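Local coordinates for cytolethal distending toxin subunit A (Haemophilus ducreyi, PDB 1SR4), which forms, together with CdtC, what is probably the lectin-like heterodimeric subunit needed to deliver the genotoxic CdtB into host cells, at the interface of chains A and B and the interface of chains A and C. Numbering follows the deposited sequence. Chains: chain A, Cytolethal distending toxin subunit A; chain B, cytolethal distending toxin protein C; chain C, cytolethal distending toxin protein B.

Contact 1: the interface of chains A and B. Residues chain A 66, 147-149, 153, 183, 185, 192; chain B 151, 153-155.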
loop_
_atom_site.group_PDB
_atom_site.type_symbol
_atom_site.label_atom_id
_atom_site.label_comp_id
_atom_site.label_asym_id
_atom_site.label_seq_id
_atom_site.Cartn_x
_atom_site.Cartn_y
_atom_site.Cartn_z
ATOM N N GLN A 66 6.926 10.468 -14.735
ATOM C CA GLN A 66 8.133 10.857 -14.011
ATOM C C GLN A 66 8.421 12.352 -14.061
ATOM O O GLN A 66 9.242 12.868 -13.286
ATOM C CB GLN A 66 9.321 10.071 -14.548
ATOM C CG GLN A 66 9.167 8.573 -14.335
ATOM C CD GLN A 66 10.475 7.949 -13.959
ATOM O OE1 GLN A 66 10.848 7.933 -12.786
ATOM N NE2 GLN A 66 11.202 7.452 -14.954
ATOM N N THR A 147 7.663 -2.306 -11.103
ATOM C CA THR A 147 9.079 -2.223 -11.465
ATOM C C THR A 147 9.825 -2.344 -10.143
ATOM O O THR A 147 9.201 -2.273 -9.075
ATOM C CB THR A 147 9.448 -0.873 -12.076
ATOM O OG1 THR A 147 9.385 0.138 -11.064
ATOM C CG2 THR A 147 8.499 -0.513 -13.220
ATOM N N ASP A 148 11.144 -2.505 -10.184
ATOM C CA ASP A 148 11.864 -2.624 -8.927
ATOM C C ASP A 148 12.030 -1.336 -8.129
ATOM O O ASP A 148 12.653 -1.344 -7.070
ATOM C CB ASP A 148 13.221 -3.306 -9.110
ATOM C CG ASP A 148 14.095 -2.639 -10.142
ATOM O OD1 ASP A 148 13.796 -1.506 -10.586
ATOM O OD2 ASP A 148 15.109 -3.272 -10.501
ATOM N N SER A 149 11.467 -0.232 -8.611
ATOM C CA SER A 149 11.545 1.018 -7.851
ATOM C C SER A 149 10.207 1.259 -7.172
ATOM O O SER A 149 10.066 2.191 -6.378
ATOM C CB SER A 149 11.855 2.204 -8.763
ATOM O OG SER A 149 10.741 2.497 -9.583
ATOM N N VAL A 153 4.341 -0.031 -14.813
ATOM C CA VAL A 153 4.236 0.157 -16.251
ATOM C C VAL A 153 2.790 -0.261 -16.529
ATOM O O VAL A 153 2.303 -1.244 -15.951
ATOM C CB VAL A 153 5.271 -0.712 -17.003
ATOM C CG1 VAL A 153 4.883 -0.888 -18.476
ATOM C CG2 VAL A 153 6.609 -0.005 -16.946
ATOM N N GLY A 183 9.955 -0.938 -21.043
ATOM C CA GLY A 183 10.282 -0.296 -19.780
ATOM C C GLY A 183 11.319 0.803 -19.912
ATOM O O GLY A 183 12.061 1.102 -18.975
ATOM N N THR A 185 13.106 4.384 -19.982
ATOM C CA THR A 185 12.988 5.568 -19.136
ATOM C C THR A 185 13.924 6.637 -19.708
ATOM O O THR A 185 14.879 7.043 -19.067
ATOM C CB THR A 185 13.370 5.284 -17.649
ATOM O OG1 THR A 185 14.690 4.729 -17.586
ATOM C CG2 THR A 185 12.371 4.306 -17.006
ATOM N N THR A 192 7.247 4.570 -17.284
ATOM C CA THR A 192 6.969 4.387 -15.859
ATOM C C THR A 192 6.029 5.463 -15.334
ATOM O O THR A 192 6.166 6.651 -15.645
ATOM C CB THR A 192 8.268 4.354 -14.988
ATOM O OG1 THR A 192 9.105 5.450 -15.319
ATOM C CG2 THR A 192 9.057 3.082 -15.245
ATOM N N GLY B 151 13.779 8.136 -11.785
ATOM C CA GLY B 151 14.917 7.550 -12.465
ATOM C C GLY B 151 14.566 6.265 -13.178
ATOM O O GLY B 151 13.393 5.976 -13.415
ATOM N N SER B 153 14.243 2.117 -13.851
ATOM C CA SER B 153 13.741 1.013 -13.064
ATOM C C SER B 153 13.496 -0.128 -14.043
ATOM O O SER B 153 13.362 0.082 -15.246
ATOM C CB SER B 153 12.451 1.386 -12.305
ATOM O OG SER B 153 11.324 1.521 -13.157
ATOM N N LYS B 154 13.446 -1.342 -13.534
ATOM C CA LYS B 154 13.241 -2.485 -14.397
ATOM C C LYS B 154 11.925 -3.177 -14.101
ATOM O O LYS B 154 11.576 -3.384 -12.941
ATOM C CB LYS B 154 14.412 -3.460 -14.211
ATOM C CG LYS B 154 14.144 -4.875 -14.697
ATOM C CD LYS B 154 15.330 -5.807 -14.401
ATOM C CE LYS B 154 15.586 -5.948 -12.915
ATOM N NZ LYS B 154 14.425 -6.555 -12.199
ATOM N N ILE B 155 11.191 -3.507 -15.157
ATOM C CA ILE B 155 9.940 -4.237 -15.026
ATOM C C ILE B 155 10.276 -5.568 -14.347
ATOM O O ILE B 155 11.174 -6.285 -14.801
ATOM C CB ILE B 155 9.325 -4.591 -16.399
ATOM C CG1 ILE B 155 8.986 -3.327 -17.182
ATOM C CG2 ILE B 155 8.065 -5.442 -16.199
ATOM C CD1 ILE B 155 8.022 -2.462 -16.445
HETATM O O HOH W 1 11.157 4.366 -13.239
HETATM O O HOH W 2 14.867 2.166 -17.107
HETATM O O HOH W 3 10.897 0.441 -16.281
#

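Contact 2: the interface of chains A and C. Residues chain A 107; chain C 233-236, 260.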
loop_
_atom_site.group_PDB
_atom_site.type_symbol
_atom_site.label_atom_id
_atom_site.label_comp_id
_atom_site.label_asym_id
_atom_site.label_seq_id
_atom_site.Cartn_x
_atom_site.Cartn_y
_atom_site.Cartn_z
ATOM N N ARG A 107 -9.326 -11.374 -13.821
ATOM C CA ARG A 107 -8.450 -11.314 -12.654
ATOM C C ARG A 107 -7.136 -10.620 -12.990
ATOM O O ARG A 107 -6.601 -10.769 -14.088
ATOM C CB ARG A 107 -8.173 -12.724 -12.117
ATOM C CG ARG A 107 -9.417 -13.377 -11.528
ATOM C CD ARG A 107 -9.159 -14.784 -11.010
ATOM N NE ARG A 107 -10.393 -15.369 -10.499
ATOM C CZ ARG A 107 -10.479 -16.566 -9.932
ATOM N NH1 ARG A 107 -9.392 -17.318 -9.797
ATOM N NH2 ARG A 107 -11.649 -17.005 -9.492
ATOM N N GLU C 233 -14.072 -21.799 -6.753
ATOM C CA GLU C 233 -14.051 -20.561 -5.971
ATOM C C GLU C 233 -14.005 -19.290 -6.840
ATOM O O GLU C 233 -13.190 -19.176 -7.746
ATOM C CB GLU C 233 -12.846 -20.559 -5.024
ATOM C CG GLU C 233 -12.914 -19.473 -3.945
ATOM C CD GLU C 233 -14.122 -19.633 -3.037
ATOM O OE1 GLU C 233 -14.364 -20.768 -2.579
ATOM O OE2 GLU C 233 -14.829 -18.633 -2.773
ATOM N N ARG C 234 -14.869 -18.326 -6.549
ATOM C CA ARG C 234 -14.886 -17.093 -7.323
ATOM C C ARG C 234 -14.104 -15.981 -6.627
ATOM O O ARG C 234 -14.558 -14.844 -6.537
ATOM C CB ARG C 234 -16.329 -16.642 -7.578
ATOM C CG ARG C 234 -17.139 -17.665 -8.369
ATOM C CD ARG C 234 -16.439 -17.996 -9.674
ATOM N NE ARG C 234 -16.322 -16.811 -10.524
ATOM C CZ ARG C 234 -17.307 -16.337 -11.280
ATOM N NH1 ARG C 234 -18.487 -16.954 -11.302
ATOM N NH2 ARG C 234 -17.128 -15.231 -11.994
ATOM N N ILE C 235 -12.929 -16.330 -6.115
ATOM C CA ILE C 235 -12.069 -15.356 -5.451
ATOM C C ILE C 235 -10.782 -15.272 -6.258
ATOM O O ILE C 235 -10.163 -16.288 -6.540
ATOM C CB ILE C 235 -11.758 -15.779 -4.007
ATOM C CG1 ILE C 235 -13.057 -15.810 -3.193
ATOM C CG2 ILE C 235 -10.737 -14.810 -3.379
ATOM C CD1 ILE C 235 -12.870 -16.185 -1.701
ATOM N N GLY C 236 -10.396 -14.063 -6.665
ATOM C CA GLY C 236 -9.177 -13.915 -7.439
ATOM C C GLY C 236 -8.113 -13.126 -6.686
ATOM O O GLY C 236 -8.441 -12.219 -5.904
ATOM N N ASP C 260 -14.783 -12.295 -7.779
ATOM C CA ASP C 260 -14.766 -11.883 -9.180
ATOM C C ASP C 260 -16.017 -11.039 -9.433
ATOM O O ASP C 260 -17.087 -11.324 -8.894
ATOM C CB ASP C 260 -14.805 -13.086 -10.136
ATOM C CG ASP C 260 -13.605 -14.007 -9.982
ATOM O OD1 ASP C 260 -12.483 -13.505 -9.802
ATOM O OD2 ASP C 260 -13.783 -15.241 -10.063
HETATM O O HOH W 4 -10.175 -19.117 -7.390
#

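Contact 1: the interface of chains A and B
The flat carboxamide of A:Gln66 exchanges a pair of hydrogen bonds with the N-H and the C=O of B:Gly151, which belong to successive peptide groups. B:Gly151 O lies close to the amide plane at the NE2 edge, 3.1 Å from A:Gln66 NE2, yet the donor stands above the glycine carbonyl plane. In return B:Gly151 N reaches A:Gln66 OE1 at 3.1 Å. The bend of the glutamine chain at chi2 (-141°) turns its amide toward the glycine. The second flat group, the carboxylate of A:Asp148, is met from above its plane, where B:Lys154 N approaches OD1 at 3.0 Å in a nearly straight bond (173° at H). B:Lys154 O accepts from A:Asp148 N at 2.9 Å, and the lysine chain, bent at chi3 and chi4, brings NZ to 3.8 Å from A:Asp148 OD2, a long salt bridge. Alongside, A:Thr147 and B:Ile155 form an antiparallel bridge, with A:Thr147 CG2 3.8 Å from B:Ile155 CD1. The case illustrates backbone pairing secured by side chains. Between the polar ends, B:Ser153 packs its CB 3.7 Å from A:Ser149 CB. A:Thr147 OG1 gives B:Ser153 OG a weak bond (3.2 Å), and A:Ser149, through N and OG, positions that threonine hydroxyl. Waters join B:Ser153 OG to A:Thr192 OG1 and its carbonyl oxygen to A:Gly183 O and A:Thr185 OG1. This patch joins the ricin-type lectin subunit to CdtC, its probable partner in delivering CdtB.

Contact 2: the interface of chains A and C
A:Arg107 of the lectin-like CdtA reaches C:Asp260 of CdtB, a member of the endonuclease/exonuclease/phosphatase family related to deoxyribonuclease I, and pairs with it through two nitrogens presented side-on. It is a worked example of an intersubunit arginine–aspartate pair steadied by a second-shell arginine. The terminal A:Arg107 NH2 lies 2.8 Å from C:Asp260 OD2, in a nearly straight bond (168° at H) that uses the syn lone pair of the oxygen. A:Arg107 NE gives a second bond, 2.9 Å to C:Asp260 OD1, again on the syn side but tilted from the guanidinium plane. Both carboxylate oxygens are thereby engaged, although the two flat groups are turned 33° from each other. A:Arg107 NH2 also donates to the main-chain C:Glu233 O, at 3.2 Å; this oxygen lies at the guanidinium edge, in plane, and accepts on a lone pair.

One face of the guanidinium is covered by the start of strand 235-239: C:Ile235 O and C:Gly236 CA both sit over it, offset toward the rim. The aliphatic stem joins in, with A:Arg107 CD 3.7 Å from C:Gly236 CA. The stem is extended from CG to NE (chi2 179°), which carries the charged head well away from its own backbone and over the CdtB surface. A water 3.1 Å from A:Arg107 NH1 links the head to the carbonyl oxygens of C:Glu233 and C:Ile235.

Behind the aspartate stands C:Arg234, whose NE donates 3.0 Å to C:Asp260 OD2 on the anti lone pair, away from the other oxygen. OD2 therefore takes one arginine on each of its two sides, and this second-shell bond helps to fix the rotation of the carboxylate. The two arginines bring like charge close together, A:Arg107 NH2 being 4.8 Å from C:Arg234 NE, and the shared aspartate probably offsets their repulsion.

The centres of contact 1 and contact 2, measured over their C-alpha atoms, lie about 29 Å apart, and the two have no residue in common. CdtA is the shared partner: the loop holding residues 147-149, with other loop positions and strand 185-186, serves contact 1, while a loop position between strands 99-103 and 110-114 serves contact 2. Contact 1 is a broader patch built on backbone pairing, side-chain bonds and water, whereas contact 2 centres on one charged side chain. CdtA thus illustrates how one subunit of a three-component toxin meets two partners through separate surfaces; both are occupied at once in the heterotrimer.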